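Local coordinates for putative Lipoprotein (PDB 5J7R) that is of unknown function but probably serves as a membrane-attached lipoprotein carrying a domain of the sporulation and spore germination family, at residues Asn19-Asp24 with Gln123-Asn128; Ala62-Pro67 with Pro75-Asp80; Thr81-Phe86 with Ile95-Glu100; Gly116-Ile121 with Phe152-Ile157; Ile130-Asp135 with Phe146-Pro151. All coordinates share one frame; numbering follows the deposited sequence.

Contact 1: residues Asn19-Asp24 with Gln123-Asn128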
# COMPACT_ATOMS: atom_id res chain seq x y z
N ASN A 19 6.28 1.56 -12.76
CA ASN A 19 6.71 0.62 -11.72
C ASN A 19 6.38 1.11 -10.31
O ASN A 19 7.20 1.00 -9.39
CB ASN A 19 8.21 0.27 -11.88
CG ASN A 19 9.12 1.50 -11.86
OD1 ASN A 19 8.65 2.64 -11.83
ND2 ASN A 19 10.42 1.26 -11.90
N ASP A 20 5.17 1.65 -10.14
CA ASP A 20 4.72 2.11 -8.83
C ASP A 20 4.61 0.90 -7.95
O ASP A 20 4.09 -0.12 -8.36
CB ASP A 20 3.38 2.87 -8.88
CG ASP A 20 3.51 4.24 -9.50
OD1 ASP A 20 4.59 4.55 -10.09
OD2 ASP A 20 2.54 5.03 -9.39
N LEU A 21 5.09 1.02 -6.72
CA LEU A 21 5.11 -0.08 -5.78
C LEU A 21 3.71 -0.59 -5.41
O LEU A 21 3.44 -1.78 -5.54
CB LEU A 21 5.92 0.35 -4.56
CG LEU A 21 6.51 -0.75 -3.70
CD1 LEU A 21 7.32 -0.09 -2.60
CD2 LEU A 21 5.48 -1.71 -3.14
N ILE A 22 2.84 0.31 -4.95
CA ILE A 22 1.46 -0.04 -4.58
C ILE A 22 0.42 0.55 -5.56
O ILE A 22 -0.58 -0.08 -5.85
CB ILE A 22 1.09 0.44 -3.16
CG1 ILE A 22 2.16 0.00 -2.14
CG2 ILE A 22 -0.30 -0.08 -2.78
CD1 ILE A 22 1.98 0.59 -0.75
N GLY A 23 0.65 1.78 -6.04
CA GLY A 23 -0.27 2.44 -6.98
C GLY A 23 -1.51 3.02 -6.31
O GLY A 23 -1.69 2.90 -5.11
N ASP A 24 -2.37 3.67 -7.10
CA ASP A 24 -3.59 4.30 -6.58
C ASP A 24 -4.65 3.29 -6.17
O ASP A 24 -4.78 2.26 -6.81
CB ASP A 24 -4.19 5.27 -7.62
CG ASP A 24 -3.29 6.45 -7.94
OD1 ASP A 24 -2.29 6.69 -7.22
OD2 ASP A 24 -3.59 7.16 -8.93
N GLN A 123 13.73 3.77 -2.15
CA GLN A 123 13.33 2.36 -2.20
C GLN A 123 12.02 2.29 -2.98
O GLN A 123 11.70 1.27 -3.56
CB GLN A 123 13.13 1.76 -0.80
CG GLN A 123 14.40 1.29 -0.11
CD GLN A 123 14.19 0.81 1.33
OE1 GLN A 123 14.66 -0.27 1.72
NE2 GLN A 123 13.49 1.59 2.14
N ILE A 124 11.25 3.38 -2.95
CA ILE A 124 9.99 3.46 -3.69
C ILE A 124 10.46 3.75 -5.12
O ILE A 124 10.94 4.85 -5.37
CB ILE A 124 9.08 4.56 -3.11
CG1 ILE A 124 8.72 4.22 -1.66
CG2 ILE A 124 7.82 4.67 -3.95
CD1 ILE A 124 7.94 5.30 -0.93
N PRO A 125 10.32 2.78 -6.05
CA PRO A 125 10.81 2.93 -7.44
C PRO A 125 10.45 4.21 -8.17
O PRO A 125 11.27 4.75 -8.91
CB PRO A 125 10.19 1.73 -8.17
CG PRO A 125 9.88 0.74 -7.11
CD PRO A 125 9.50 1.56 -5.91
N SER A 126 9.24 4.70 -7.95
CA SER A 126 8.78 5.93 -8.60
C SER A 126 9.56 7.19 -8.16
O SER A 126 9.48 8.21 -8.80
CB SER A 126 7.27 6.12 -8.37
OG SER A 126 6.93 6.06 -6.99
N ILE A 127 10.34 7.09 -7.08
CA ILE A 127 11.09 8.24 -6.58
C ILE A 127 12.58 8.14 -6.87
O ILE A 127 13.21 7.13 -6.57
CB ILE A 127 10.88 8.40 -5.05
CG1 ILE A 127 9.38 8.49 -4.74
CG2 ILE A 127 11.62 9.64 -4.55
CD1 ILE A 127 9.02 8.50 -3.27
N ASN A 128 13.12 9.21 -7.46
CA ASN A 128 14.54 9.31 -7.80
C ASN A 128 15.20 10.52 -7.11
O ASN A 128 16.42 10.56 -7.00
CB ASN A 128 14.74 9.40 -9.31
CG ASN A 128 14.32 8.13 -10.03
OD1 ASN A 128 14.39 7.02 -9.48
ND2 ASN A 128 13.91 8.27 -11.29
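Asn19 meets Pro125 with both its backbone and its side chain: Asn19 O lies 3.3 Å from Pro125 CB, and Asn19 ND2 reaches the same CB at 3.8 Å. The asparagine CG sits between the backbone N and the carbonyl carbon (chi1 57°), which puts CG 3.8 Å from Pro125 CB. No hydrogen bond joins the two residues, and a polar group capable of facing solvent suits this surface position. Asp20 comes next. Its carboxylate OD1 approaches Ser126 CB at 3.6 Å, whereas the serine hydroxyl has another partner, Asp52 OD2 at the start of helix 51-65. A magnesium ion lies about 5 Å from the Asp20 side chain and could offset its charge, while Glu43 of a second subunit brings a like charge close. Leu21 then turns inward, its CB 4.0 Å from Pro125 CD, while its side chain also packs on Leu55 of helix 51-65. Beyond it, Ile22 N bonds to Asp52 OD1, so the same aspartate serves both segments.

Across the contact, Ile124 to Ile127 form a type I beta turn closed by Ile127 N bonding to Ile124 O at 2.9 Å. Pro125 suits the second position because its ring restrains phi to the negative range that a type I turn requires. The chemistry is therefore indirect: a proline ring brushed by an asparagine and a leucine supplies van der Waals contact, while Asp52, outside both segments, provides hydrogen bonds that tie the N-terminal loop and the turn to one helix end.

Contact 2: residues Ala62-Pro67 with Pro75-Asp80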
# COMPACT_ATOMS: atom_id res chain seq x y z
N ALA A 62 8.71 6.90 10.19
CA ALA A 62 9.54 5.90 10.84
C ALA A 62 10.96 6.42 11.10
O ALA A 62 11.54 6.11 12.13
CB ALA A 62 9.57 4.61 10.05
N LEU A 63 11.50 7.20 10.18
CA LEU A 63 12.84 7.79 10.35
C LEU A 63 12.84 8.79 11.50
O LEU A 63 13.77 8.84 12.28
CB LEU A 63 13.33 8.48 9.05
CG LEU A 63 13.61 7.60 7.85
CD1 LEU A 63 13.96 8.45 6.64
CD2 LEU A 63 14.74 6.62 8.14
N ILE A 64 11.78 9.60 11.59
CA ILE A 64 11.64 10.59 12.65
C ILE A 64 11.54 9.92 14.02
O ILE A 64 12.07 10.43 14.99
CB ILE A 64 10.42 11.50 12.42
CG1 ILE A 64 10.65 12.37 11.18
CG2 ILE A 64 10.19 12.41 13.62
CD1 ILE A 64 9.42 13.14 10.72
N GLN A 65 10.85 8.79 14.10
CA GLN A 65 10.73 8.06 15.37
C GLN A 65 12.10 7.60 15.87
O GLN A 65 12.28 7.41 17.06
CB GLN A 65 9.78 6.87 15.25
CG GLN A 65 8.32 7.28 15.06
CD GLN A 65 7.40 6.10 14.78
OE1 GLN A 65 7.76 4.95 15.04
NE2 GLN A 65 6.20 6.38 14.26
N GLY A 66 13.05 7.43 14.94
CA GLY A 66 14.40 7.03 15.29
C GLY A 66 14.66 5.53 15.31
O GLY A 66 13.74 4.72 15.17
N PRO A 67 15.94 5.16 15.47
CA PRO A 67 16.32 3.74 15.50
C PRO A 67 15.94 3.07 16.81
O PRO A 67 15.69 3.75 17.80
CB PRO A 67 17.84 3.79 15.35
CG PRO A 67 18.23 5.09 15.95
CD PRO A 67 17.09 6.05 15.67
N PRO A 75 20.01 8.60 15.49
CA PRO A 75 18.97 9.26 14.69
C PRO A 75 19.55 10.21 13.63
O PRO A 75 20.70 10.68 13.76
CB PRO A 75 18.17 10.05 15.73
CG PRO A 75 19.09 10.20 16.90
CD PRO A 75 19.91 8.95 16.92
N ILE A 76 18.75 10.47 12.60
CA ILE A 76 19.11 11.37 11.50
C ILE A 76 18.32 12.69 11.49
O ILE A 76 18.70 13.62 10.79
CB ILE A 76 19.00 10.68 10.11
CG1 ILE A 76 17.58 10.19 9.83
CG2 ILE A 76 19.99 9.53 10.04
CD1 ILE A 76 17.41 9.62 8.44
N LEU A 77 17.24 12.74 12.26
CA LEU A 77 16.41 13.94 12.40
C LEU A 77 16.02 14.09 13.86
O LEU A 77 15.94 13.09 14.57
CB LEU A 77 15.12 13.83 11.57
CG LEU A 77 15.21 13.85 10.04
CD1 LEU A 77 13.87 13.49 9.42
CD2 LEU A 77 15.70 15.21 9.54
N PRO A 78 15.81 15.33 14.33
CA PRO A 78 15.38 15.53 15.73
C PRO A 78 14.07 14.80 16.03
O PRO A 78 13.19 14.72 15.17
CB PRO A 78 15.19 17.04 15.81
CG PRO A 78 16.15 17.58 14.82
CD PRO A 78 16.10 16.62 13.68
N LYS A 79 13.95 14.29 17.25
CA LYS A 79 12.77 13.53 17.66
C LYS A 79 11.47 14.35 17.63
O LYS A 79 10.41 13.83 17.30
CB LYS A 79 12.99 12.85 19.01
CG LYS A 79 11.85 11.90 19.37
CD LYS A 79 12.34 10.64 20.08
CE LYS A 79 11.21 9.82 20.67
NZ LYS A 79 11.71 8.66 21.46
N ASP A 80 11.58 15.64 17.97
CA ASP A 80 10.41 16.54 17.97
C ASP A 80 9.97 16.98 16.56
O ASP A 80 8.96 17.67 16.42
CB ASP A 80 10.60 17.75 18.91
CG ASP A 80 11.83 18.58 18.59
OD1 ASP A 80 12.60 18.23 17.68
OD2 ASP A 80 12.03 19.60 19.29
O HOH W 1 15.00 10.56 15.32
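Ile64, in the last turn of helix 51-65, and Leu77, in the irregular chain that returns past it, bring their CA atoms within 5.8 Å, whereas Leu63 and Ile76 stand 7.3 Å apart. Between the backbones a water donates to both carbonyls, to Ile64 O at 3.0 Å and Leu77 O at 2.8 Å, joining a helix end and a loop that make no direct hydrogen bond with each other.

The side chains close the rest. Ile64 CG1 touches Leu77 CD1 at 3.8 Å, the two chains crossing obliquely, and the other branch, CG2, rests near the carbonyl oxygens of Pro78 and Lys79. Branching at CB lets this isoleucine face two parts of the loop at once. At the preceding residue, both methyls of Leu63 touch the end of Ile76, with CD2 4.0 Å from Ile76 CD1. Ile76 CG1 lies between the backbone N and the carbonyl carbon (chi1 60°), and the extended chi2 (175°) carries CD1 on to the leucine. Gly66 leaves the helix with a positive phi of 91°, where a CB would press on the preceding carbonyl; Pro67 follows, its CD 3.8 Å from Pro75 CA, so two rigid rings meet where the chain departs and returns.

Helix 107-121 packs against the apolar part: Leu63 packs on Thr120, Ile76 on Ile117 and Leu77 on Thr113, whose hydroxyl also bonds to Ile76 O. Tyr30 of the third subunit packs on Leu63 and Ile76. The helix thus ends at a positive-phi glycine, and the chain folds back along its own helix on the way to strand 83-89.

Contact 3: residues Thr81-Phe86 with Ile95-Glu100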
# COMPACT_ATOMS: atom_id res chain seq x y z
N THR A 81 10.73 16.59 15.52
CA THR A 81 10.38 16.92 14.13
C THR A 81 9.02 16.34 13.81
O THR A 81 8.66 15.27 14.28
CB THR A 81 11.40 16.35 13.12
OG1 THR A 81 12.71 16.84 13.42
CG2 THR A 81 11.05 16.73 11.68
N LYS A 82 8.27 17.05 12.99
CA LYS A 82 6.95 16.62 12.61
C LYS A 82 6.80 16.68 11.11
O LYS A 82 7.24 17.63 10.48
CB LYS A 82 5.93 17.55 13.23
CG LYS A 82 5.94 17.54 14.77
CD LYS A 82 4.88 18.46 15.33
CE LYS A 82 5.06 18.76 16.81
NZ LYS A 82 3.91 19.52 17.38
N LEU A 83 6.19 15.64 10.55
CA LEU A 83 5.96 15.59 9.12
C LEU A 83 4.66 16.35 8.82
O LEU A 83 3.58 15.92 9.20
CB LEU A 83 5.86 14.13 8.66
CG LEU A 83 5.63 13.90 7.17
CD1 LEU A 83 6.73 14.50 6.32
CD2 LEU A 83 5.53 12.42 6.91
N LEU A 84 4.77 17.50 8.15
CA LEU A 84 3.60 18.31 7.82
C LEU A 84 2.84 17.71 6.66
O LEU A 84 1.61 17.64 6.69
CB LEU A 84 4.02 19.75 7.51
CG LEU A 84 4.70 20.50 8.66
CD1 LEU A 84 5.16 21.87 8.19
CD2 LEU A 84 3.79 20.63 9.88
N SER A 85 3.57 17.27 5.64
CA SER A 85 2.95 16.64 4.48
C SER A 85 3.99 15.92 3.64
O SER A 85 5.18 16.23 3.70
CB SER A 85 2.23 17.67 3.60
OG SER A 85 3.14 18.57 3.02
N PHE A 86 3.51 14.96 2.85
CA PHE A 86 4.36 14.19 1.97
C PHE A 86 3.62 14.03 0.65
O PHE A 86 2.49 13.55 0.64
CB PHE A 86 4.69 12.84 2.59
CG PHE A 86 5.60 12.02 1.74
CD1 PHE A 86 6.97 12.20 1.77
CD2 PHE A 86 5.08 11.08 0.89
CE1 PHE A 86 7.80 11.43 0.96
CE2 PHE A 86 5.90 10.32 0.08
CZ PHE A 86 7.26 10.49 0.11
N ILE A 95 9.08 16.33 0.70
CA ILE A 95 9.02 16.02 2.12
C ILE A 95 8.96 17.33 2.87
O ILE A 95 9.96 18.03 3.00
CB ILE A 95 10.25 15.20 2.55
CG1 ILE A 95 10.38 13.96 1.67
CG2 ILE A 95 10.15 14.84 4.02
CD1 ILE A 95 11.65 13.17 1.87
N ASN A 96 7.77 17.65 3.38
CA ASN A 96 7.53 18.88 4.09
C ASN A 96 7.61 18.67 5.59
O ASN A 96 6.73 18.06 6.19
CB ASN A 96 6.16 19.41 3.68
CG ASN A 96 5.87 20.77 4.27
OD1 ASN A 96 6.78 21.52 4.64
ND2 ASN A 96 4.59 21.12 4.32
N LEU A 97 8.66 19.23 6.20
CA LEU A 97 8.91 19.08 7.64
C LEU A 97 8.62 20.37 8.39
O LEU A 97 8.45 21.42 7.79
CB LEU A 97 10.37 18.68 7.87
CG LEU A 97 10.85 17.42 7.12
CD1 LEU A 97 12.34 17.23 7.30
CD2 LEU A 97 10.09 16.17 7.55
N SER A 98 8.56 20.27 9.71
CA SER A 98 8.33 21.42 10.57
C SER A 98 9.66 22.11 10.87
O SER A 98 10.73 21.60 10.51
CB SER A 98 7.67 20.99 11.88
OG SER A 98 8.50 20.09 12.60
N LYS A 99 9.59 23.26 11.53
CA LYS A 99 10.78 24.05 11.91
C LYS A 99 11.79 23.28 12.80
O LYS A 99 12.99 23.56 12.76
CB LYS A 99 10.31 25.33 12.62
CG LYS A 99 11.39 26.29 13.11
CD LYS A 99 10.76 27.41 13.93
CE LYS A 99 11.74 28.50 14.37
NZ LYS A 99 11.03 29.70 14.90
N GLU A 100 11.30 22.32 13.59
CA GLU A 100 12.17 21.53 14.49
C GLU A 100 13.27 20.76 13.75
O GLU A 100 14.27 20.40 14.36
CB GLU A 100 11.35 20.55 15.35
CG GLU A 100 10.49 21.18 16.44
CD GLU A 100 9.31 22.00 15.93
OE1 GLU A 100 8.84 22.86 16.68
OE2 GLU A 100 8.86 21.79 14.77
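Leu84 and Ser85 both turn their backbone N-H groups to Asn96 O, the mark of a classic beta bulge in the antiparallel hairpin of strands 83-89 and 92-97. The bond from Leu84 N is 2.8 Å; that from Ser85 N is longer and weak. Leu84 carries the helix-like backbone angles of the extra residue, so the register slips by one between the pair Leu83 and Leu97 and the pair Ser85 and Asn96. In the return direction Asn96 N bonds to Ser85 O at 3.0 Å.

The side chains follow the two faces. Asn96 CG is anti to its backbone N (chi1 -175°), and its ND2 donates to Ser85 OG at 3.2 Å, with the hydroxyl in the amide plane; its other end, OD1, takes Asn136 N. A small serine and a two-ended amide thus bind the face that they share. On the other face Leu83 CD1 meets Leu97 CD2 at 3.9 Å, and Phe86 lies side by side with Ile95, whose CG1 touches the ring edge at CE1. These apolar groups suit the side covered by helix 51-65, where Ile60 packs on Leu83 and Ile95.

Further out, strand 129-134 continues the sheet by backbone bonds to Ile95 and Leu97. Past the last regular pair the strands stay together through Ser98: Lys82 N donates to Ser98 OG at 3.1 Å, and that hydroxyl gives its own proton to Glu100 OE2 at 2.8 Å, on the lone pair facing away from OE1.

Contact 4: residues Gly116-Ile121 with Phe152-Ile157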
# COMPACT_ATOMS: atom_id res chain seq x y z
N GLY A 116 20.58 9.23 4.34
CA GLY A 116 19.63 8.31 4.99
C GLY A 116 18.20 8.48 4.49
O GLY A 116 17.49 7.50 4.27
N ILE A 117 17.78 9.72 4.31
CA ILE A 117 16.45 10.03 3.80
C ILE A 117 16.35 9.50 2.36
O ILE A 117 15.40 8.80 2.01
CB ILE A 117 16.15 11.54 3.88
CG1 ILE A 117 16.12 11.97 5.35
CG2 ILE A 117 14.79 11.85 3.26
CD1 ILE A 117 16.03 13.47 5.57
N ILE A 118 17.35 9.82 1.54
CA ILE A 118 17.38 9.37 0.14
C ILE A 118 17.40 7.87 0.01
O ILE A 118 16.62 7.30 -0.75
CB ILE A 118 18.58 9.98 -0.62
CG1 ILE A 118 18.33 11.48 -0.82
CG2 ILE A 118 18.76 9.32 -1.99
CD1 ILE A 118 19.46 12.22 -1.49
N ALA A 119 18.27 7.21 0.76
CA ALA A 119 18.37 5.76 0.69
C ALA A 119 17.05 5.12 1.11
O ALA A 119 16.65 4.11 0.55
CB ALA A 119 19.49 5.26 1.57
N THR A 120 16.38 5.72 2.09
CA THR A 120 15.11 5.18 2.58
C THR A 120 13.99 5.41 1.58
O THR A 120 13.29 4.47 1.20
CB THR A 120 14.73 5.80 3.92
OG1 THR A 120 15.80 5.59 4.86
CG2 THR A 120 13.43 5.19 4.46
N ILE A 121 13.84 6.65 1.13
CA ILE A 121 12.79 7.02 0.18
C ILE A 121 12.95 6.46 -1.23
O ILE A 121 11.96 6.03 -1.82
CB ILE A 121 12.59 8.55 0.13
CG1 ILE A 121 11.99 9.03 1.45
CG2 ILE A 121 11.63 8.95 -0.98
CD1 ILE A 121 10.61 8.46 1.77
N PHE A 152 17.01 17.07 -5.16
CA PHE A 152 18.30 16.39 -5.30
C PHE A 152 18.22 14.89 -5.06
O PHE A 152 17.32 14.41 -4.37
CB PHE A 152 19.34 17.01 -4.34
CG PHE A 152 18.98 16.88 -2.88
CD1 PHE A 152 18.15 17.80 -2.27
CD2 PHE A 152 19.48 15.83 -2.12
CE1 PHE A 152 17.80 17.67 -0.93
CE2 PHE A 152 19.14 15.70 -0.78
CZ PHE A 152 18.30 16.63 -0.19
N GLY A 153 19.17 14.17 -5.67
CA GLY A 153 19.28 12.72 -5.55
C GLY A 153 20.60 12.40 -4.87
O GLY A 153 21.29 13.31 -4.40
N LYS A 154 20.95 11.11 -4.82
CA LYS A 154 22.20 10.66 -4.19
C LYS A 154 23.43 11.31 -4.84
O LYS A 154 24.28 11.87 -4.15
CB LYS A 154 22.33 9.12 -4.31
CG LYS A 154 23.56 8.52 -3.58
CD LYS A 154 23.46 8.52 -2.07
CE LYS A 154 22.41 7.54 -1.55
NZ LYS A 154 22.31 7.56 -0.06
N GLU A 155 23.48 11.24 -6.17
CA GLU A 155 24.59 11.81 -6.97
C GLU A 155 24.86 13.30 -6.72
O GLU A 155 26.00 13.73 -6.72
CB GLU A 155 24.30 11.65 -8.47
CG GLU A 155 24.12 10.21 -8.94
CD GLU A 155 25.37 9.37 -8.73
OE1 GLU A 155 25.30 8.14 -8.95
OE2 GLU A 155 26.41 9.93 -8.35
N ASP A 156 23.79 14.06 -6.50
CA ASP A 156 23.89 15.50 -6.28
C ASP A 156 24.42 15.94 -4.91
O ASP A 156 24.77 17.10 -4.76
CB ASP A 156 22.49 16.12 -6.46
CG ASP A 156 21.87 15.80 -7.82
OD1 ASP A 156 22.61 15.75 -8.83
OD2 ASP A 156 20.63 15.62 -7.87
N ILE A 157 24.50 15.05 -3.92
CA ILE A 157 24.93 15.43 -2.56
C ILE A 157 26.31 16.12 -2.45
O ILE A 157 26.40 17.20 -1.86
CB ILE A 157 24.81 14.27 -1.54
CG1 ILE A 157 23.34 13.84 -1.41
CG2 ILE A 157 25.33 14.69 -0.17
CD1 ILE A 157 23.12 12.63 -0.52
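Ile118 pushes its CD1 methyl against Phe152 and Ile157 together: it is 3.6 Å from Phe152 CE2 and 3.8 Å from Ile157 CD1. CG1 of this isoleucine is anti to the carbonyl carbon (chi1 -71°), and the chain is extended at the next torsion, carrying CD1 outward from the helix to the loop. The same methyl lies 3.6 Å from Gly153 C, touching the backbone itself. The Phe152 ring is met obliquely by the isoleucine.

Lys154 wraps differently. It bends at both chi2 and chi3, near 70° each, and so curls its aliphatic part past Ile118, with CE 4.1 Å from Ile118 CG2. NZ ends 4.0 Å from Ala119 CB and makes a weak hydrogen bond with Glu115 O. A long flexible side chain fits here because its methylenes can pack while its amine reaches a helix carbonyl at the partly exposed border.

In this setting helix 107-121 packs on the sheet, and the C-terminal loop packs on both. Ile118 and Phe152 both also touch Ile130 of strand 129-134, in a helix-strand-strand-helix-strand arrangement reminiscent of ring-building-motif domains. Within the loop, Lys154 to Ile157 make a type I beta turn, and Asp156 OD2 accepts from Gly153 N at 3.0 Å on its anti side, the donor tilted out of the carboxylate plane. In the helix, Gly116 O takes two bonds from Thr120, from N at 3.0 Å and from OG1 at 2.6 Å, which arrive from opposite faces of the carbonyl plane; Thr120 OG1 is also hydrogen-bonded to Tyr30 N of the third subunit.

Contact 5: residues Ile130-Asp135 with Phe146-Pro151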
# COMPACT_ATOMS: atom_id res chain seq x y z
N ILE A 130 14.51 13.92 -3.96
CA ILE A 130 13.72 14.44 -2.84
C ILE A 130 13.87 15.95 -2.80
O ILE A 130 14.89 16.51 -3.19
CB ILE A 130 14.10 13.83 -1.47
CG1 ILE A 130 15.48 14.31 -1.00
CG2 ILE A 130 14.02 12.30 -1.54
CD1 ILE A 130 15.87 13.82 0.38
N ASN A 131 12.81 16.60 -2.34
CA ASN A 131 12.77 18.03 -2.21
C ASN A 131 12.28 18.27 -0.79
O ASN A 131 11.10 18.06 -0.50
CB ASN A 131 11.82 18.63 -3.24
CG ASN A 131 11.77 20.15 -3.20
OD1 ASN A 131 12.64 20.80 -2.63
ND2 ASN A 131 10.75 20.71 -3.81
N ILE A 132 13.18 18.66 0.09
CA ILE A 132 12.84 18.92 1.48
C ILE A 132 12.39 20.37 1.64
O ILE A 132 13.03 21.27 1.14
CB ILE A 132 14.01 18.63 2.43
CG1 ILE A 132 14.41 17.15 2.30
CG2 ILE A 132 13.62 18.97 3.87
CD1 ILE A 132 15.61 16.72 3.11
N LEU A 133 11.27 20.55 2.33
CA LEU A 133 10.69 21.85 2.59
C LEU A 133 10.46 21.93 4.08
O LEU A 133 10.33 20.91 4.75
CB LEU A 133 9.32 22.04 1.91
CG LEU A 133 9.15 21.87 0.42
CD1 LEU A 133 7.71 22.17 0.03
CD2 LEU A 133 10.09 22.75 -0.36
N VAL A 134 10.40 23.15 4.59
CA VAL A 134 10.17 23.39 5.99
C VAL A 134 9.02 24.38 6.07
O VAL A 134 9.07 25.44 5.44
CB VAL A 134 11.43 23.95 6.68
CG1 VAL A 134 11.16 24.25 8.15
CG2 VAL A 134 12.58 22.95 6.53
N ASP A 135 7.98 24.02 6.82
CA ASP A 135 6.78 24.86 6.99
C ASP A 135 6.19 25.28 5.64
O ASP A 135 5.89 26.45 5.42
CB ASP A 135 7.09 26.09 7.84
CG ASP A 135 5.84 26.89 8.21
OD1 ASP A 135 4.71 26.43 7.99
OD2 ASP A 135 6.00 28.00 8.73
N PHE A 146 24.83 21.92 3.84
CA PHE A 146 24.35 21.45 2.55
C PHE A 146 23.19 22.26 2.01
O PHE A 146 22.27 22.62 2.75
CB PHE A 146 23.98 19.96 2.62
CG PHE A 146 25.17 19.05 2.69
CD1 PHE A 146 25.74 18.73 3.91
CD2 PHE A 146 25.73 18.53 1.53
CE1 PHE A 146 26.84 17.89 3.98
CE2 PHE A 146 26.83 17.69 1.59
CZ PHE A 146 27.39 17.38 2.82
N ASP A 147 23.26 22.55 0.71
CA ASP A 147 22.25 23.32 0.02
C ASP A 147 21.10 22.42 -0.44
O ASP A 147 21.29 21.56 -1.31
CB ASP A 147 22.89 24.04 -1.19
CG ASP A 147 21.93 25.00 -1.89
OD1 ASP A 147 20.81 25.22 -1.39
OD2 ASP A 147 22.32 25.55 -2.95
N ILE A 148 19.93 22.61 0.16
CA ILE A 148 18.71 21.84 -0.19
C ILE A 148 17.64 22.78 -0.76
O ILE A 148 16.45 22.61 -0.53
CB ILE A 148 18.17 20.98 0.97
CG1 ILE A 148 17.82 21.84 2.18
CG2 ILE A 148 19.22 19.95 1.37
CD1 ILE A 148 17.00 21.08 3.20
N SER A 149 18.10 23.77 -1.51
CA SER A 149 17.24 24.77 -2.13
C SER A 149 16.40 24.19 -3.27
O SER A 149 15.29 24.66 -3.51
CB SER A 149 18.10 25.93 -2.65
OG SER A 149 17.31 26.94 -3.25
N LYS A 150 16.93 23.17 -3.95
CA LYS A 150 16.23 22.55 -5.07
C LYS A 150 16.16 21.02 -4.85
O LYS A 150 16.69 20.50 -3.86
CB LYS A 150 16.94 22.93 -6.39
CG LYS A 150 17.24 24.42 -6.48
CD LYS A 150 17.96 24.80 -7.76
CE LYS A 150 18.47 26.23 -7.74
NZ LYS A 150 19.35 26.59 -8.89
N PRO A 151 15.43 20.30 -5.73
CA PRO A 151 15.37 18.84 -5.57
C PRO A 151 16.74 18.21 -5.80
O PRO A 151 17.55 18.76 -6.56
CB PRO A 151 14.39 18.41 -6.67
CG PRO A 151 13.56 19.61 -6.93
CD PRO A 151 14.47 20.78 -6.74
O HOH W 2 13.87 23.57 0.17
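Ile132 and Ile148 form the tightly packed end of this contact. Ile148 CD1 reaches Ile132 CB at 3.9 Å and its CG2 at 4.0 Å, the two side chains crossing obliquely. CG1 of Ile148 lies between the backbone N and the carbonyl carbon (chi1 59°), from where the chain extends toward the strand. Branched aliphatic groups suit this buried end, where Leu142 also packs on Ile148.

The other end is looser and more exposed. Pro151 and the side chain of Asn131 lie side by side, with Pro151 CG 4.2 Å from Asn131 CG, and Pro151 CA makes a CA-H...O contact with Ile130 O at 3.4 Å. Proline has no N-H to offer the strand, and its carbons make the contact. A water lies between a carbonyl of each segment, 2.6 Å from Ile132 O and 2.8 Å from Ile148 O.

Just past Pro151, Phe152 bonds through its backbone to Ile130. The chain thus runs beside strand 129-134, the outermost strand of its mixed sheet, after a bend at Asp147, whose OD1 accepts from Ser149 N at 3.1 Å, from above the carboxylate plane: an Asx turn.

Overall arrangement
Contact 4 is buried, contact 1 lies at the surface, and contacts 2, 3 and 5 are partly buried. Contacts 3 and 5 share a sheet: strands 92-97 and 129-134 are neighbours in it, so Leu97 and Leu133 join them directly. Contact 4 meets contact 2 through Ile117 against Ile76, contact 3 through Ile117 against Ile95, and contact 5 through Ile130, making helix 107-121 a common wall. Direct backbone pairing across the two segments belongs to contact 3 alone; contact 2 has a water bridge, in contact 5 a water lies near a carbonyl of each segment, and contacts 1 and 4 rest on van der Waals packing. Contacts 1, 2 and 4 also touch the third subunit.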